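Local coordinates for dihydrofolate reductase (Enterococcus faecalis, PDB 4M7V), which reduces 7,8-dihydrofolate to tetrahydrofolate with NADPH as the reductant, a step that probably supports the synthesis of glycine, purines and DNA precursors, at residues 42-47 with 64-69; 12-17 with 119-124; 16-21 with 125-130. All coordinates share one frame; numbering follows the deposited sequence.

Overall arrangement
All three contacts belong to or extend from one mixed beta-sheet. Contact 1 lies at the end of helix 33-43 and the start of strand 67-71, and its Arg66 borders the phthalazine of the bound inhibitor RAR. Contact 2 joins the neighbouring strands 10-16 and 120-126 and holds the diaminopyrimidine end of the same molecule; the centres of contacts 1 and 2 are about 16 Å apart, and the two touch where Lys42 CD meets Tyr122 CZ at 3.7 Å. Contact 3 prolongs contact 2, sharing Gln16 and Asp17, with about 12 Å between centres. Contacts 1 and 3 fall on opposite sides of the chain's centre, their nearest atoms about 12 Å apart.

Contact 1: residues 42-47 with 64-69; sequences KTIHNT and PNRTTI. With RAR (5-(3,4-dimethoxy-5-{(1E)-3-oxo-3-[(1S)-1-propylphthalazin-2(1H)-yl]prop-1-en-1-yl}benzyl)pyrimidine-2,4-diamine), chain B.
The guanidinium of Arg66 meets several groups: CG2 of Ile44 approaches it obliquely on the NH1 side, and OG1 of Thr43, itself hydrogen-bonded to Phe39 O within helix 33-43, is likewise oblique to its plane, while the backbone N of Pro64 lies above one face, displaced toward the rim. The fused ring of RAR also comes obliquely, its C26 at 3.7 Å from Arg66 CZ. NH1 is modelled too close to Pro64 O, so the exact rotation of the group is doubtful. Farther along, the ring of His45 is approached obliquely by Asn65 O.

The arginine chain reaches the ligand across the end of helix 33-43. With CG between the backbone N and the carbonyl carbon (chi1 42°) and a bend at chi2, Arg66 carries its CD to 3.2 Å from Thr43 O. That same carbonyl accepts from Asn46 N, closing a type II turn from Thr43 to Asn46.

This turn leads into strand 47-51, which runs parallel to strand 67-71; helix 52-57 comes between them in sequence, making a beta-alpha-beta crossover. Two backbone bonds join the chains as they enter the strands. His45 N donates to Asn65 O at 2.9 Å with an angle of 161° at the hydrogen, whereas Thr67 N reaches Asn46 O at 3.2 Å, more bent at 141°. The Asn46 side chain braces the turn, ND2 donating to Lys42 O from above its carbonyl plane while OD1 accepts from Val101 N. At the parallel bridge Thr47 and Thr67 lie side by side, pointing the same way. Thr47 CG2 packs 3.6 Å from Ile69 CD1, and Thr47 OG1 is hydrogen-bonded to Tyr94 OH.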
# COMPACT_ATOMS: atom_id res chain seq x y z
N LYS A 42 -6.23 0.09 8.24
CA LYS A 42 -5.89 1.36 7.61
C LYS A 42 -6.68 1.60 6.33
O LYS A 42 -6.76 2.73 5.88
CB LYS A 42 -4.39 1.42 7.31
CG LYS A 42 -3.50 1.27 8.52
CD LYS A 42 -3.63 2.46 9.47
CE LYS A 42 -2.85 2.21 10.76
NZ LYS A 42 -3.07 3.27 11.79
N THR A 43 -7.27 0.55 5.74
CA THR A 43 -7.96 0.78 4.46
C THR A 43 -9.50 0.70 4.46
O THR A 43 -10.12 1.28 3.56
CB THR A 43 -7.45 -0.18 3.36
OG1 THR A 43 -7.72 -1.54 3.72
CG2 THR A 43 -5.98 0.01 3.11
N ILE A 44 -10.11 0.01 5.42
CA ILE A 44 -11.58 -0.02 5.47
C ILE A 44 -12.15 1.39 5.45
O ILE A 44 -11.57 2.31 6.02
CB ILE A 44 -12.16 -0.76 6.71
CG1 ILE A 44 -11.32 -0.51 7.97
CG2 ILE A 44 -12.27 -2.25 6.45
CD1 ILE A 44 -11.67 0.77 8.74
N HIS A 45 -13.27 1.54 4.74
CA HIS A 45 -13.99 2.81 4.63
C HIS A 45 -13.11 3.91 4.06
O HIS A 45 -13.32 5.10 4.30
CB HIS A 45 -14.54 3.20 6.00
CG HIS A 45 -15.31 2.10 6.67
ND1 HIS A 45 -16.42 1.51 6.09
CD2 HIS A 45 -15.13 1.48 7.86
CE1 HIS A 45 -16.88 0.57 6.90
NE2 HIS A 45 -16.12 0.53 7.98
N ASN A 46 -12.11 3.50 3.28
CA ASN A 46 -11.25 4.45 2.59
C ASN A 46 -11.13 4.05 1.15
O ASN A 46 -11.75 3.09 0.71
CB ASN A 46 -9.89 4.51 3.24
CG ASN A 46 -9.92 5.22 4.56
OD1 ASN A 46 -10.49 6.32 4.67
ND2 ASN A 46 -9.32 4.61 5.59
N THR A 47 -10.32 4.80 0.42
CA THR A 47 -10.04 4.43 -0.96
C THR A 47 -8.66 3.78 -1.06
O THR A 47 -7.67 4.32 -0.54
CB THR A 47 -10.12 5.65 -1.89
OG1 THR A 47 -11.43 6.22 -1.83
CG2 THR A 47 -9.81 5.23 -3.30
N PRO A 64 -13.83 -5.97 0.05
CA PRO A 64 -15.11 -5.41 0.51
C PRO A 64 -14.93 -4.19 1.43
O PRO A 64 -13.91 -4.05 2.09
CB PRO A 64 -15.75 -6.58 1.26
CG PRO A 64 -14.60 -7.39 1.72
CD PRO A 64 -13.53 -7.27 0.68
N ASN A 65 -15.92 -3.30 1.42
CA ASN A 65 -16.04 -2.20 2.38
C ASN A 65 -15.05 -1.08 2.16
O ASN A 65 -14.73 -0.33 3.09
CB ASN A 65 -15.90 -2.70 3.82
CG ASN A 65 -16.85 -3.83 4.13
OD1 ASN A 65 -18.01 -3.79 3.74
ND2 ASN A 65 -16.35 -4.84 4.83
N ARG A 66 -14.58 -0.95 0.93
CA ARG A 66 -13.82 0.22 0.52
C ARG A 66 -13.83 0.36 -0.98
O ARG A 66 -14.10 -0.59 -1.72
CB ARG A 66 -12.39 0.15 1.01
CG ARG A 66 -11.77 -1.21 0.85
CD ARG A 66 -10.85 -1.46 2.01
NE ARG A 66 -10.46 -2.85 2.06
CZ ARG A 66 -11.10 -3.78 2.76
NH1 ARG A 66 -12.17 -3.45 3.48
NH2 ARG A 66 -10.68 -5.03 2.73
N THR A 67 -13.50 1.56 -1.43
CA THR A 67 -13.38 1.79 -2.84
C THR A 67 -11.96 1.49 -3.28
O THR A 67 -10.98 1.94 -2.66
CB THR A 67 -13.77 3.20 -3.18
OG1 THR A 67 -15.11 3.40 -2.72
CG2 THR A 67 -13.70 3.43 -4.68
N THR A 68 -11.84 0.71 -4.34
CA THR A 68 -10.56 0.46 -4.96
C THR A 68 -10.44 1.20 -6.28
O THR A 68 -11.33 1.14 -7.12
CB THR A 68 -10.35 -1.04 -5.17
OG1 THR A 68 -10.27 -1.67 -3.90
CG2 THR A 68 -9.08 -1.33 -5.97
N ILE A 69 -9.34 1.93 -6.45
CA ILE A 69 -9.01 2.49 -7.75
C ILE A 69 -7.87 1.67 -8.33
O ILE A 69 -6.91 1.34 -7.63
CB ILE A 69 -8.62 3.97 -7.67
CG1 ILE A 69 -9.76 4.77 -7.02
CG2 ILE A 69 -8.26 4.51 -9.02
CD1 ILE A 69 -9.41 6.23 -6.74
N01 RAR B . -0.16 -2.63 0.40
C02 RAR B . -0.10 -3.67 1.37
C03 RAR B . -0.46 -4.92 1.05
C04 RAR B . -0.95 -5.20 -0.34
C05 RAR B . -1.72 -6.48 -0.44
C06 RAR B . -1.25 -7.53 -1.27
C07 RAR B . -1.98 -8.68 -1.39
O08 RAR B . -1.55 -9.70 -2.21
C09 RAR B . -0.63 -9.41 -3.20
C10 RAR B . -3.25 -8.84 -0.63
O11 RAR B . -3.94 -10.01 -0.72
C12 RAR B . -3.38 -11.16 -0.19
C13 RAR B . -3.70 -7.82 0.17
C14 RAR B . -5.02 -7.92 0.86
C15 RAR B . -5.22 -8.84 1.83
C16 RAR B . -6.55 -9.49 1.96
N17 RAR B . -7.54 -8.80 2.71
N18 RAR B . -7.33 -7.37 3.02
C19 RAR B . -8.05 -6.87 4.20
C20 RAR B . -8.72 -9.51 3.21
C21 RAR B . -8.59 -10.85 3.86
C22 RAR B . -8.49 -10.88 5.34
C23 RAR B . -7.49 -9.98 5.97
C24 RAR B . -9.79 -8.62 3.82
C25 RAR B . -9.46 -7.41 4.34
C26 RAR B . -10.44 -6.65 5.01
C27 RAR B . -11.78 -7.14 5.11
C28 RAR B . -12.12 -8.40 4.58
C29 RAR B . -11.18 -9.15 3.94
O30 RAR B . -6.64 -10.69 1.70
C31 RAR B . -2.96 -6.63 0.27
C32 RAR B . -0.41 -5.92 2.02
N33 RAR B . 0.01 -5.63 3.30
C34 RAR B . 0.39 -4.35 3.62
N35 RAR B . 0.85 -4.05 4.94
N36 RAR B . 0.34 -3.38 2.70

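Contact 2: residues 12-17 with 119-124; sequences AIWAQD and DVLYRT. With RAR (5-(3,4-dimethoxy-5-{(1E)-3-oxo-3-[(1S)-1-propylphthalazin-2(1H)-yl]prop-1-en-1-yl}benzyl)pyrimidine-2,4-diamine), chain B.
Strands 12-16 and 120-124 run parallel, their axes 4.7 Å apart and 16° from alignment, with Ala12, Ile13, Trp14 and Ala15 opposite Leu121, Tyr122, Arg123 and Thr124. Five backbone bonds lace them in the parallel pattern, from Ala12 N to Val120 O through to Gln16 N to Thr124 O.

On the face carrying Trp14, Arg123 sets its CB over the six-membered ring of the indole, 3.9 Å from its centroid and 16° off its normal. Leu121 CD1 comes at the ring edge. The indole NE1 donates to Gln16 OE1 at 3.0 Å, almost straight (178°) and in the ring plane, on a lone pair of the amide oxygen. Two donors thus converge on OE1, since Arg123 NH1 adds a weak bond at 3.3 Å; the arginine's salt bridge is with Glu165.

On the other face, Ala15 CB lies 3.7 Å from RAR N35. A water links this amino group to Thr124 OG1, at 2.9 Å from the hydroxyl, and to Trp14 O; the hydroxyl also bonds to Asp35. Ile13 O accepts from RAR N01 at 2.9 Å. These adjoining inner strands form one wall of the antifolate pocket of dihydrofolate reductase, where Asp35 of helix 33-43 also bonds RAR.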
# COMPACT_ATOMS: atom_id res chain seq x y z
N ALA A 12 0.47 5.91 2.15
CA ALA A 12 1.01 4.73 1.47
C ALA A 12 1.19 3.61 2.49
O ALA A 12 1.68 3.83 3.60
CB ALA A 12 2.32 5.06 0.81
N ILE A 13 0.77 2.41 2.13
CA ILE A 13 0.93 1.27 3.02
C ILE A 13 1.59 0.10 2.28
O ILE A 13 1.22 -0.20 1.15
CB ILE A 13 -0.43 0.82 3.61
CG1 ILE A 13 -0.23 -0.33 4.60
CG2 ILE A 13 -1.41 0.43 2.51
CD1 ILE A 13 -1.37 -0.43 5.63
N TRP A 14 2.58 -0.53 2.89
CA TRP A 14 3.14 -1.75 2.31
C TRP A 14 3.77 -2.68 3.34
O TRP A 14 4.08 -2.28 4.47
CB TRP A 14 4.17 -1.41 1.23
CG TRP A 14 5.48 -0.90 1.73
CD1 TRP A 14 6.65 -1.62 1.85
CD2 TRP A 14 5.78 0.43 2.13
NE1 TRP A 14 7.66 -0.80 2.31
CE2 TRP A 14 7.15 0.46 2.49
CE3 TRP A 14 5.03 1.60 2.23
CZ2 TRP A 14 7.78 1.62 2.94
CZ3 TRP A 14 5.65 2.76 2.68
CH2 TRP A 14 7.01 2.76 3.03
N ALA A 15 3.94 -3.93 2.95
CA ALA A 15 4.69 -4.88 3.74
C ALA A 15 5.92 -5.29 2.93
O ALA A 15 5.83 -5.49 1.72
CB ALA A 15 3.83 -6.07 4.10
N GLN A 16 7.07 -5.39 3.58
CA GLN A 16 8.30 -5.79 2.90
C GLN A 16 9.16 -6.67 3.82
O GLN A 16 9.04 -6.57 5.02
CB GLN A 16 9.10 -4.55 2.47
CG GLN A 16 9.69 -3.81 3.67
CD GLN A 16 10.76 -2.82 3.29
OE1 GLN A 16 10.48 -1.67 2.93
NE2 GLN A 16 12.01 -3.24 3.40
N ASP A 17 10.02 -7.50 3.24
CA ASP A 17 10.99 -8.25 4.03
C ASP A 17 12.25 -7.39 4.19
O ASP A 17 12.24 -6.22 3.81
CB ASP A 17 11.30 -9.63 3.41
CG ASP A 17 12.15 -9.54 2.14
OD1 ASP A 17 12.41 -8.44 1.61
OD2 ASP A 17 12.57 -10.61 1.67
N ASP A 119 1.08 11.91 2.87
CA ASP A 119 1.28 12.56 4.15
C ASP A 119 1.73 11.59 5.22
O ASP A 119 2.33 11.98 6.21
CB ASP A 119 0.01 13.24 4.62
CG ASP A 119 -0.44 14.30 3.67
OD1 ASP A 119 0.38 15.18 3.34
OD2 ASP A 119 -1.61 14.22 3.22
N VAL A 120 1.41 10.31 5.03
CA VAL A 120 1.72 9.30 6.01
C VAL A 120 2.24 8.06 5.29
O VAL A 120 1.76 7.74 4.19
CB VAL A 120 0.49 8.92 6.86
CG1 VAL A 120 0.86 7.87 7.89
CG2 VAL A 120 -0.09 10.16 7.55
N LEU A 121 3.23 7.40 5.88
CA LEU A 121 3.67 6.08 5.44
C LEU A 121 3.39 5.04 6.52
O LEU A 121 3.77 5.23 7.69
CB LEU A 121 5.16 6.07 5.10
CG LEU A 121 5.62 7.07 4.04
CD1 LEU A 121 7.09 6.84 3.69
CD2 LEU A 121 4.75 6.97 2.79
N TYR A 122 2.71 3.97 6.14
CA TYR A 122 2.60 2.79 6.99
C TYR A 122 3.35 1.63 6.37
O TYR A 122 3.06 1.21 5.25
CB TYR A 122 1.16 2.36 7.19
CG TYR A 122 0.21 3.43 7.65
CD1 TYR A 122 -0.75 3.93 6.80
CD2 TYR A 122 0.25 3.91 8.95
CE1 TYR A 122 -1.63 4.90 7.21
CE2 TYR A 122 -0.64 4.87 9.38
CZ TYR A 122 -1.58 5.36 8.50
OH TYR A 122 -2.47 6.32 8.89
N ARG A 123 4.30 1.08 7.12
CA ARG A 123 5.09 -0.03 6.63
C ARG A 123 5.13 -1.16 7.64
O ARG A 123 5.30 -0.93 8.85
CB ARG A 123 6.50 0.46 6.32
CG ARG A 123 7.51 -0.65 6.14
CD ARG A 123 8.84 -0.10 5.65
NE ARG A 123 9.73 0.28 6.74
CZ ARG A 123 11.05 0.42 6.59
NH1 ARG A 123 11.60 0.21 5.40
NH2 ARG A 123 11.82 0.74 7.63
N THR A 124 4.94 -2.38 7.16
CA THR A 124 5.25 -3.55 7.97
C THR A 124 6.65 -4.05 7.59
O THR A 124 6.87 -4.50 6.48
CB THR A 124 4.23 -4.65 7.77
OG1 THR A 124 2.93 -4.13 8.06
CG2 THR A 124 4.52 -5.83 8.69
N01 RAR B . -0.16 -2.63 0.40
C02 RAR B . -0.10 -3.67 1.37
C03 RAR B . -0.46 -4.92 1.05
C04 RAR B . -0.95 -5.20 -0.34
C05 RAR B . -1.72 -6.48 -0.44
C06 RAR B . -1.25 -7.53 -1.27
C07 RAR B . -1.98 -8.68 -1.39
O08 RAR B . -1.55 -9.70 -2.21
C09 RAR B . -0.63 -9.41 -3.20
C10 RAR B . -3.25 -8.84 -0.63
O11 RAR B . -3.94 -10.01 -0.72
C12 RAR B . -3.38 -11.16 -0.19
C13 RAR B . -3.70 -7.82 0.17
C14 RAR B . -5.02 -7.92 0.86
C15 RAR B . -5.22 -8.84 1.83
C16 RAR B . -6.55 -9.49 1.96
N17 RAR B . -7.54 -8.80 2.71
N18 RAR B . -7.33 -7.37 3.02
C19 RAR B . -8.05 -6.87 4.20
C20 RAR B . -8.72 -9.51 3.21
C21 RAR B . -8.59 -10.85 3.86
C22 RAR B . -8.49 -10.88 5.34
C23 RAR B . -7.49 -9.98 5.97
C24 RAR B . -9.79 -8.62 3.82
C25 RAR B . -9.46 -7.41 4.34
C26 RAR B . -10.44 -6.65 5.01
C27 RAR B . -11.78 -7.14 5.11
C28 RAR B . -12.12 -8.40 4.58
C29 RAR B . -11.18 -9.15 3.94
O30 RAR B . -6.64 -10.69 1.70
C31 RAR B . -2.96 -6.63 0.27
C32 RAR B . -0.41 -5.92 2.02
N33 RAR B . 0.01 -5.63 3.30
C34 RAR B . 0.39 -4.35 3.62
N35 RAR B . 0.85 -4.05 4.94
N36 RAR B . 0.34 -3.38 2.70
O HOH W 1 1.77 -1.79 6.70

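Contact 3: residues 16-21 with 125-130; sequences QDEQGV and MIHETF
Residues 16-21 lead from strand 10-16 into the loop that runs on to the cofactor-binding residues Ile22, Gly26 and Lys27, and they pair with the end of strand 120-126 and the loop after it. Ile126 N donates to Gln16 O at 2.9 Å, continuing the parallel pairing; beyond it the chains turn. Glu18 N then reaches Glu128 O at 3.0 Å, nearly straight at 175°.

Asp17 organises the turn through its carboxylate. Chi1 of 73° folds this group back over its own backbone. OD1 accepts from Gln19 N, an Asx turn, and from Val21 N on the opposite face of the carboxylate plane. OD2 takes Gln19 NE2 on its syn side, and its anti lone pair serves Phe130 N at 2.9 Å. The backbone here makes a type I turn from Asp17 to Gly20, while His127 centres an inverse gamma turn in the partner loop.

Gln19 NE2 also donates to Phe130 O at 2.8 Å, in that carbonyl's plane, and Asp17 CB abuts the Phe130 ring at its edge, 3.6 Å from CD1. His127 ND1 bonds in its ring plane to Glu18 OE1 at 3.2 Å, coming from above the carboxylate; NE2 goes to Asp163. Met125 CE rests against the amide of Gln16, 3.3 Å from CD.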
# COMPACT_ATOMS: atom_id res chain seq x y z
N GLN A 16 7.07 -5.39 3.58
CA GLN A 16 8.30 -5.79 2.90
C GLN A 16 9.16 -6.67 3.82
O GLN A 16 9.04 -6.57 5.02
CB GLN A 16 9.10 -4.55 2.47
CG GLN A 16 9.69 -3.81 3.67
CD GLN A 16 10.76 -2.82 3.29
OE1 GLN A 16 10.48 -1.67 2.93
NE2 GLN A 16 12.01 -3.24 3.40
N ASP A 17 10.02 -7.50 3.24
CA ASP A 17 10.99 -8.25 4.03
C ASP A 17 12.25 -7.39 4.19
O ASP A 17 12.24 -6.22 3.81
CB ASP A 17 11.30 -9.63 3.41
CG ASP A 17 12.15 -9.54 2.14
OD1 ASP A 17 12.41 -8.44 1.61
OD2 ASP A 17 12.57 -10.61 1.67
N GLU A 18 13.32 -7.97 4.74
CA GLU A 18 14.53 -7.19 5.05
C GLU A 18 15.33 -6.76 3.81
O GLU A 18 16.22 -5.93 3.90
CB GLU A 18 15.45 -7.98 5.98
CG GLU A 18 14.71 -8.67 7.10
CD GLU A 18 15.36 -8.49 8.48
OE1 GLU A 18 15.29 -7.36 9.03
OE2 GLU A 18 15.93 -9.48 9.01
N GLN A 19 14.98 -7.34 2.67
CA GLN A 19 15.63 -7.01 1.40
C GLN A 19 14.87 -5.94 0.63
O GLN A 19 15.35 -5.44 -0.38
CB GLN A 19 15.74 -8.25 0.51
CG GLN A 19 16.35 -9.45 1.18
CD GLN A 19 16.09 -10.73 0.41
OE1 GLN A 19 17.04 -11.44 0.04
NE2 GLN A 19 14.81 -11.05 0.18
N GLY A 20 13.67 -5.61 1.11
CA GLY A 20 12.78 -4.71 0.40
C GLY A 20 11.85 -5.43 -0.57
O GLY A 20 11.16 -4.78 -1.36
N VAL A 21 11.83 -6.75 -0.54
CA VAL A 21 10.87 -7.48 -1.37
C VAL A 21 9.43 -7.20 -0.92
O VAL A 21 9.10 -7.33 0.26
CB VAL A 21 11.12 -9.02 -1.33
CG1 VAL A 21 10.05 -9.78 -2.14
CG2 VAL A 21 12.53 -9.34 -1.82
N MET A 125 7.60 -3.96 8.52
CA MET A 125 8.92 -4.55 8.29
C MET A 125 8.91 -5.99 8.78
O MET A 125 8.70 -6.26 9.94
CB MET A 125 10.01 -3.72 8.98
CG MET A 125 11.46 -4.22 8.76
SD MET A 125 12.09 -4.08 7.05
CE MET A 125 11.22 -2.64 6.60
N ILE A 126 9.11 -6.93 7.87
CA ILE A 126 9.14 -8.34 8.26
C ILE A 126 10.58 -8.80 8.34
O ILE A 126 11.30 -8.75 7.35
CB ILE A 126 8.37 -9.22 7.27
CG1 ILE A 126 6.98 -8.63 6.99
CG2 ILE A 126 8.29 -10.63 7.80
CD1 ILE A 126 6.15 -9.41 5.94
N HIS A 127 11.00 -9.22 9.53
CA HIS A 127 12.40 -9.49 9.76
C HIS A 127 12.74 -10.91 9.34
O HIS A 127 12.89 -11.82 10.16
CB HIS A 127 12.76 -9.21 11.23
CG HIS A 127 12.37 -7.84 11.69
ND1 HIS A 127 13.01 -6.70 11.25
CD2 HIS A 127 11.38 -7.42 12.51
CE1 HIS A 127 12.43 -5.64 11.79
NE2 HIS A 127 11.44 -6.05 12.56
N GLU A 128 12.88 -11.06 8.03
CA GLU A 128 13.15 -12.34 7.41
C GLU A 128 13.40 -12.03 5.94
O GLU A 128 13.14 -10.90 5.50
CB GLU A 128 11.96 -13.31 7.61
CG GLU A 128 12.18 -14.73 7.14
CD GLU A 128 13.54 -15.29 7.51
OE1 GLU A 128 13.65 -15.90 8.60
OE2 GLU A 128 14.49 -15.13 6.73
N THR A 129 13.94 -12.99 5.19
CA THR A 129 14.14 -12.76 3.77
C THR A 129 13.44 -13.86 2.98
O THR A 129 13.41 -15.01 3.39
CB THR A 129 15.65 -12.70 3.41
OG1 THR A 129 16.29 -13.94 3.72
CG2 THR A 129 16.35 -11.58 4.19
N PHE A 130 12.85 -13.48 1.85
CA PHE A 130 12.11 -14.40 0.98
C PHE A 130 12.53 -14.18 -0.46
O PHE A 130 13.26 -13.23 -0.76
CB PHE A 130 10.60 -14.18 1.10
CG PHE A 130 10.11 -14.21 2.49
CD1 PHE A 130 10.12 -13.06 3.27
CD2 PHE A 130 9.66 -15.40 3.04
CE1 PHE A 130 9.69 -13.08 4.57
CE2 PHE A 130 9.22 -15.43 4.34
CZ PHE A 130 9.23 -14.27 5.11